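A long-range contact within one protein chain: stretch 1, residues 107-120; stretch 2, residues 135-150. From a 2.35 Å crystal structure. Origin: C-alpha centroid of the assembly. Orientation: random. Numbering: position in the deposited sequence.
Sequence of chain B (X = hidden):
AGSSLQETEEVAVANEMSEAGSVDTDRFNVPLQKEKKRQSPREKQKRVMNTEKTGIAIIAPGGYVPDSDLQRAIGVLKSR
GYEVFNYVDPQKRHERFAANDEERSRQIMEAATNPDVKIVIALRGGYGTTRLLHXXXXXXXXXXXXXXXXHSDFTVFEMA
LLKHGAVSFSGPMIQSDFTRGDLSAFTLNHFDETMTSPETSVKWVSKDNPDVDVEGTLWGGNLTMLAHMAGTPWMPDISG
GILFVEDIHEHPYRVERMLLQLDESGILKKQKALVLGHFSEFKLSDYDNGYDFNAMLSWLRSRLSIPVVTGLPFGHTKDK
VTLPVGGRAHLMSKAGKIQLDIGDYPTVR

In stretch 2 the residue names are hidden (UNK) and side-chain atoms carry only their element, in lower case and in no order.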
# COMPACT_ATOMS: atom_id res chain seq x y z
N GLN B 107 -3.78 21.83 -16.43
CA GLN B 107 -5.21 21.72 -16.72
C GLN B 107 -6.06 21.79 -15.46
O GLN B 107 -7.24 22.12 -15.54
CB GLN B 107 -5.49 20.42 -17.47
CG GLN B 107 -4.86 20.35 -18.85
CD GLN B 107 -5.03 18.99 -19.51
OE1 GLN B 107 -5.74 18.12 -18.99
NE2 GLN B 107 -4.38 18.80 -20.65
N ILE B 108 -5.48 21.48 -14.29
CA ILE B 108 -6.23 21.60 -13.05
C ILE B 108 -6.23 23.04 -12.54
O ILE B 108 -7.22 23.52 -11.99
CB ILE B 108 -5.67 20.63 -11.99
CG1 ILE B 108 -5.58 19.21 -12.56
CG2 ILE B 108 -6.55 20.62 -10.75
CD1 ILE B 108 -5.01 18.20 -11.60
N MSE B 109 -5.11 23.74 -12.73
CA MSE B 109 -5.01 25.14 -12.31
C MSE B 109 -5.85 26.04 -13.20
O MSE B 109 -6.33 27.09 -12.77
CB MSE B 109 -3.55 25.60 -12.33
CG MSE B 109 -2.62 24.80 -11.43
SE MSE B 109 -3.18 24.75 -9.57
CE MSE B 109 -4.04 23.01 -9.56
N GLU B 110 -6.04 25.63 -14.46
CA GLU B 110 -6.78 26.45 -15.41
C GLU B 110 -8.28 26.32 -15.20
O GLU B 110 -9.01 27.32 -15.27
CB GLU B 110 -6.40 26.07 -16.84
CG GLU B 110 -6.68 27.15 -17.87
CD GLU B 110 -6.28 26.74 -19.27
OE1 GLU B 110 -7.01 25.94 -19.89
OE2 GLU B 110 -5.24 27.22 -19.76
N ALA B 111 -8.77 25.11 -14.95
CA ALA B 111 -10.20 24.92 -14.73
C ALA B 111 -10.65 25.53 -13.41
O ALA B 111 -11.80 25.98 -13.30
CB ALA B 111 -10.55 23.43 -14.77
N ALA B 112 -9.77 25.57 -12.41
CA ALA B 112 -10.11 26.17 -11.13
C ALA B 112 -10.15 27.69 -11.18
O ALA B 112 -10.53 28.32 -10.18
CB ALA B 112 -9.12 25.72 -10.05
N THR B 113 -9.78 28.30 -12.31
CA THR B 113 -9.80 29.74 -12.46
C THR B 113 -10.89 30.23 -13.40
O THR B 113 -11.00 31.44 -13.63
CB THR B 113 -8.43 30.24 -12.96
OG1 THR B 113 -8.06 29.51 -14.14
CG2 THR B 113 -7.37 30.04 -11.89
N ASN B 114 -11.70 29.33 -13.95
CA ASN B 114 -12.76 29.74 -14.87
C ASN B 114 -13.99 30.14 -14.07
O ASN B 114 -14.51 29.33 -13.30
CB ASN B 114 -13.09 28.60 -15.83
CG ASN B 114 -13.97 29.06 -16.98
OD1 ASN B 114 -15.20 29.06 -16.87
ND2 ASN B 114 -13.35 29.43 -18.09
N PRO B 115 -14.49 31.37 -14.22
CA PRO B 115 -15.65 31.80 -13.42
C PRO B 115 -16.93 31.06 -13.76
O PRO B 115 -17.84 31.03 -12.93
CB PRO B 115 -15.78 33.30 -13.75
CG PRO B 115 -14.44 33.69 -14.31
CD PRO B 115 -13.93 32.48 -15.03
N ASP B 116 -17.04 30.47 -14.95
CA ASP B 116 -18.23 29.75 -15.36
C ASP B 116 -18.24 28.30 -14.89
O ASP B 116 -19.20 27.57 -15.18
CB ASP B 116 -18.39 29.80 -16.88
CG ASP B 116 -18.40 31.22 -17.42
OD1 ASP B 116 -18.96 32.10 -16.74
OD2 ASP B 116 -17.85 31.44 -18.51
N VAL B 117 -17.21 27.86 -14.18
CA VAL B 117 -17.09 26.48 -13.70
C VAL B 117 -17.39 26.45 -12.21
O VAL B 117 -16.89 27.29 -11.45
CB VAL B 117 -15.70 25.91 -14.00
CG1 VAL B 117 -15.49 24.60 -13.25
CG2 VAL B 117 -15.51 25.71 -15.49
N LYS B 118 -18.21 25.50 -11.79
CA LYS B 118 -18.54 25.31 -10.39
C LYS B 118 -18.17 23.93 -9.86
O LYS B 118 -17.74 23.81 -8.71
CB LYS B 118 -20.04 25.56 -10.16
CG LYS B 118 -20.45 25.66 -8.70
CD LYS B 118 -21.88 26.17 -8.57
CE LYS B 118 -22.04 27.53 -9.23
NZ LYS B 118 -23.43 28.04 -9.14
N ILE B 119 -18.32 22.89 -10.68
CA ILE B 119 -17.97 21.53 -10.31
C ILE B 119 -16.82 21.07 -11.19
O ILE B 119 -16.77 21.38 -12.38
CB ILE B 119 -19.18 20.58 -10.45
CG1 ILE B 119 -20.39 21.14 -9.69
CG2 ILE B 119 -18.84 19.18 -9.94
CD1 ILE B 119 -21.64 20.31 -9.84
N VAL B 120 -15.88 20.33 -10.59
CA VAL B 120 -14.73 19.78 -11.30
C VAL B 120 -14.73 18.27 -11.10
O VAL B 120 -14.60 17.79 -9.97
CB VAL B 120 -13.41 20.40 -10.81
CG1 VAL B 120 -12.23 19.71 -11.47
CG2 VAL B 120 -13.39 21.90 -11.11
N UNK B 135 3.34 19.88 -8.09
CA UNK B 135 3.10 20.82 -9.19
C UNK B 135 1.86 21.66 -8.93
O UNK B 135 1.76 22.79 -9.44
c UNK B 135 2.96 20.06 -10.51
o UNK B 135 5.31 19.71 -10.48
c UNK B 135 4.20 19.28 -10.87
o UNK B 135 4.07 18.24 -11.55
N UNK B 136 0.91 21.15 -8.15
CA UNK B 136 -0.32 21.86 -7.86
C UNK B 136 -0.14 22.80 -6.67
O UNK B 136 0.81 22.69 -5.89
c UNK B 136 -2.71 18.76 -8.06
c UNK B 136 -1.61 19.70 -8.53
c UNK B 136 -1.87 20.18 -9.95
c UNK B 136 -1.45 20.87 -7.56
N UNK B 137 -1.07 23.75 -6.55
CA UNK B 137 -1.10 24.70 -5.45
C UNK B 137 -2.44 24.51 -4.74
O UNK B 137 -3.44 25.14 -5.10
o UNK B 137 -0.66 26.70 -3.65
c UNK B 137 -0.92 26.14 -5.95
c UNK B 137 -0.75 27.13 -4.82
o UNK B 137 -0.72 28.35 -5.10
N UNK B 138 -2.46 23.64 -3.73
CA UNK B 138 -3.70 23.34 -3.03
C UNK B 138 -4.19 24.51 -2.18
O UNK B 138 -5.38 24.57 -1.86
c UNK B 138 -3.29 20.84 -2.96
c UNK B 138 -2.85 18.54 -4.45
c UNK B 138 -4.14 18.96 -4.19
c UNK B 138 -2.00 20.41 -3.24
c UNK B 138 -4.35 20.10 -3.45
c UNK B 138 -1.78 19.27 -3.98
c UNK B 138 -3.53 22.09 -2.16
N UNK B 139 -3.30 25.44 -1.81
CA UNK B 139 -3.75 26.68 -1.20
C UNK B 139 -4.52 27.53 -2.20
O UNK B 139 -5.47 28.23 -1.82
c UNK B 139 -2.57 27.45 -0.62
N UNK B 140 -4.11 27.50 -3.47
CA UNK B 140 -4.88 28.16 -4.52
C UNK B 140 -6.17 27.42 -4.82
O UNK B 140 -7.19 28.05 -5.14
n UNK B 140 -4.72 32.52 -8.33
c UNK B 140 -5.01 31.06 -8.26
c UNK B 140 -4.71 28.94 -6.97
c UNK B 140 -4.02 28.29 -5.78
c UNK B 140 -4.53 30.45 -6.96
N UNK B 141 -6.15 26.09 -4.73
CA UNK B 141 -7.34 25.30 -5.02
C UNK B 141 -8.38 25.44 -3.93
O UNK B 141 -9.59 25.48 -4.21
c UNK B 141 -6.96 23.83 -5.22
c UNK B 141 -5.65 22.07 -6.42
c UNK B 141 -6.17 23.50 -6.48
c UNK B 141 -7.03 23.72 -7.71
N UNK B 142 -7.95 25.52 -2.67
CA UNK B 142 -8.89 25.67 -1.57
C UNK B 142 -9.62 27.01 -1.64
O UNK B 142 -10.77 27.11 -1.21
c UNK B 142 -8.16 25.54 -0.23
N UNK B 143 -8.97 28.04 -2.18
CA UNK B 143 -9.59 29.34 -2.37
C UNK B 143 -10.34 29.46 -3.68
O UNK B 143 -11.04 30.45 -3.89
c UNK B 143 -8.53 30.45 -2.29
c UNK B 143 -6.00 31.72 0.32
n UNK B 143 -5.02 32.84 0.32
c UNK B 143 -7.78 30.51 -0.98
c UNK B 143 -6.76 31.64 -0.99
N UNK B 144 -10.22 28.47 -4.58
CA UNK B 144 -10.88 28.56 -5.87
C UNK B 144 -12.39 28.44 -5.74
O UNK B 144 -13.13 28.96 -6.59
o UNK B 144 -8.94 27.58 -6.97
c UNK B 144 -10.35 27.47 -6.81
N UNK B 145 -12.88 27.77 -4.70
CA UNK B 145 -14.30 27.59 -4.51
C UNK B 145 -14.93 26.54 -5.40
O UNK B 145 -16.16 26.50 -5.49
N UNK B 146 -14.14 25.70 -6.05
CA UNK B 146 -14.68 24.67 -6.92
C UNK B 146 -15.07 23.44 -6.12
O UNK B 146 -14.55 23.18 -5.04
c UNK B 146 -13.75 27.47 -10.18
c UNK B 146 -13.13 25.47 -8.80
c UNK B 146 -14.27 26.26 -9.43
n UNK B 146 -14.85 28.29 -10.75
c UNK B 146 -13.66 24.29 -8.00
N UNK B 147 -16.02 22.68 -6.67
CA UNK B 147 -16.53 21.47 -6.04
C UNK B 147 -15.93 20.27 -6.77
O UNK B 147 -16.45 19.82 -7.79
c UNK B 147 -18.42 23.58 -4.74
c UNK B 147 -20.31 21.98 -5.10
c UNK B 147 -18.80 22.11 -4.90
c UNK B 147 -18.05 21.44 -6.06
N UNK B 148 -14.82 19.76 -6.23
CA UNK B 148 -14.12 18.64 -6.85
C UNK B 148 -14.79 17.33 -6.47
O UNK B 148 -15.08 17.08 -5.29
c UNK B 148 -12.65 18.63 -6.42
c UNK B 148 -10.46 20.93 -8.48
c UNK B 148 -11.18 19.82 -8.06
c UNK B 148 -11.88 19.84 -6.87
c UNK B 148 -11.86 20.99 -6.10
c UNK B 148 -11.15 22.10 -6.51
c UNK B 148 -10.45 22.07 -7.70
N UNK B 149 -15.04 16.48 -7.47
CA UNK B 149 -15.64 15.17 -7.26
C UNK B 149 -14.75 14.11 -7.90
O UNK B 149 -13.99 14.39 -8.83
c UNK B 149 -17.08 15.08 -7.82
c UNK B 149 -17.08 15.22 -9.32
c UNK B 149 -17.96 16.15 -7.19
N UNK B 150 -14.84 12.90 -7.38
CA UNK B 150 -14.05 11.80 -7.90
C UNK B 150 -13.83 10.75 -6.82
O UNK B 150 -14.24 10.91 -5.68

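Position 135 carries two carbons, the second bearing two oxygens, which in this chain is a short carboxylate; no atom of its side chain comes within 7 Å of stretch 1. It is Asp135. Position 136 has four carbons forked at the second, the leucine pattern, and one terminal carbon meets Met109: this is Leu136, with CD2 3.6 Å from CE of Met109, a selenomethionine, and 4.1 Å from CD1 of Ile108. Position 137 again has two carbons and two oxygens, and it stands at the N-cap position right before a helix: Asp137. Its backbone N lies 3.8 Å from SE of Met109.

At 138 one carbon leads to a six-carbon ring without oxygen, so Phe138, whose ring stays out of contact. A single carbon at 139 gives Ala139. Position 140 has four carbons in a row ending in nitrogen, and it comes near Thr113: Lys140, with CE 4.4 Å from Thr113 CG2. Position 141 shows another four-carbon fork, one tip of which meets Met109 and Ala112: Leu141, with CD2 3.6 Å from Met109 CE and 3.7 Å from Ala112 CB. Position 142, with one carbon, is Ala142, and 143, a four-carbon chain ending in nitrogen, is Lys143; both miss stretch 1.

Position 144 has one carbon and one oxygen without branching, set against Ala112: Ser144. Its OG donates to Lys140 O at 2.6 Å, while its CB packs 3.5 Å from Ala112 O. Position 145 has no side-chain atom, hence Gly145; its phi of 76° favours glycine and takes the chain out of helical geometry.

Position 146 has four carbons in a row and a terminal nitrogen that reaches two backbone carbonyls. This is Lys146: NZ donates to Asn114 O at 2.8 Å and to Val117 O at a very short 2.4 Å. Position 147, a four-carbon fork, lies against Ile119: Leu147, with CB 4.3 Å from Ile119 CG1. At 148 a carbon leads to a six-carbon ring that touches Val120: Phe148, with CD1 3.6 Å from Val120 CG1. Position 149 has one carbon carrying two more, near Ile119, the valine fork: Val149, with CG1 4.2 Å from Ile119 CG2. Position 150 is bare, Gly150, at phi/psi 154/176, where a CB would jam against the preceding carbonyl.

The contact works in two parts. Parallel strand pairing is fixed by Leu147 N to Lys118 O, Val120 N to Leu147 O and Val149 N to Val120 O, each 2.9 Å. Beside it, Leu136 and Leu141 pack against Ile108 and Met109, while Lys146 ties down the turn from Asn114 to Val117 by binding both its end carbonyls.

Stretch 2 (135-150) DLDFAKLAKSGKLFVG
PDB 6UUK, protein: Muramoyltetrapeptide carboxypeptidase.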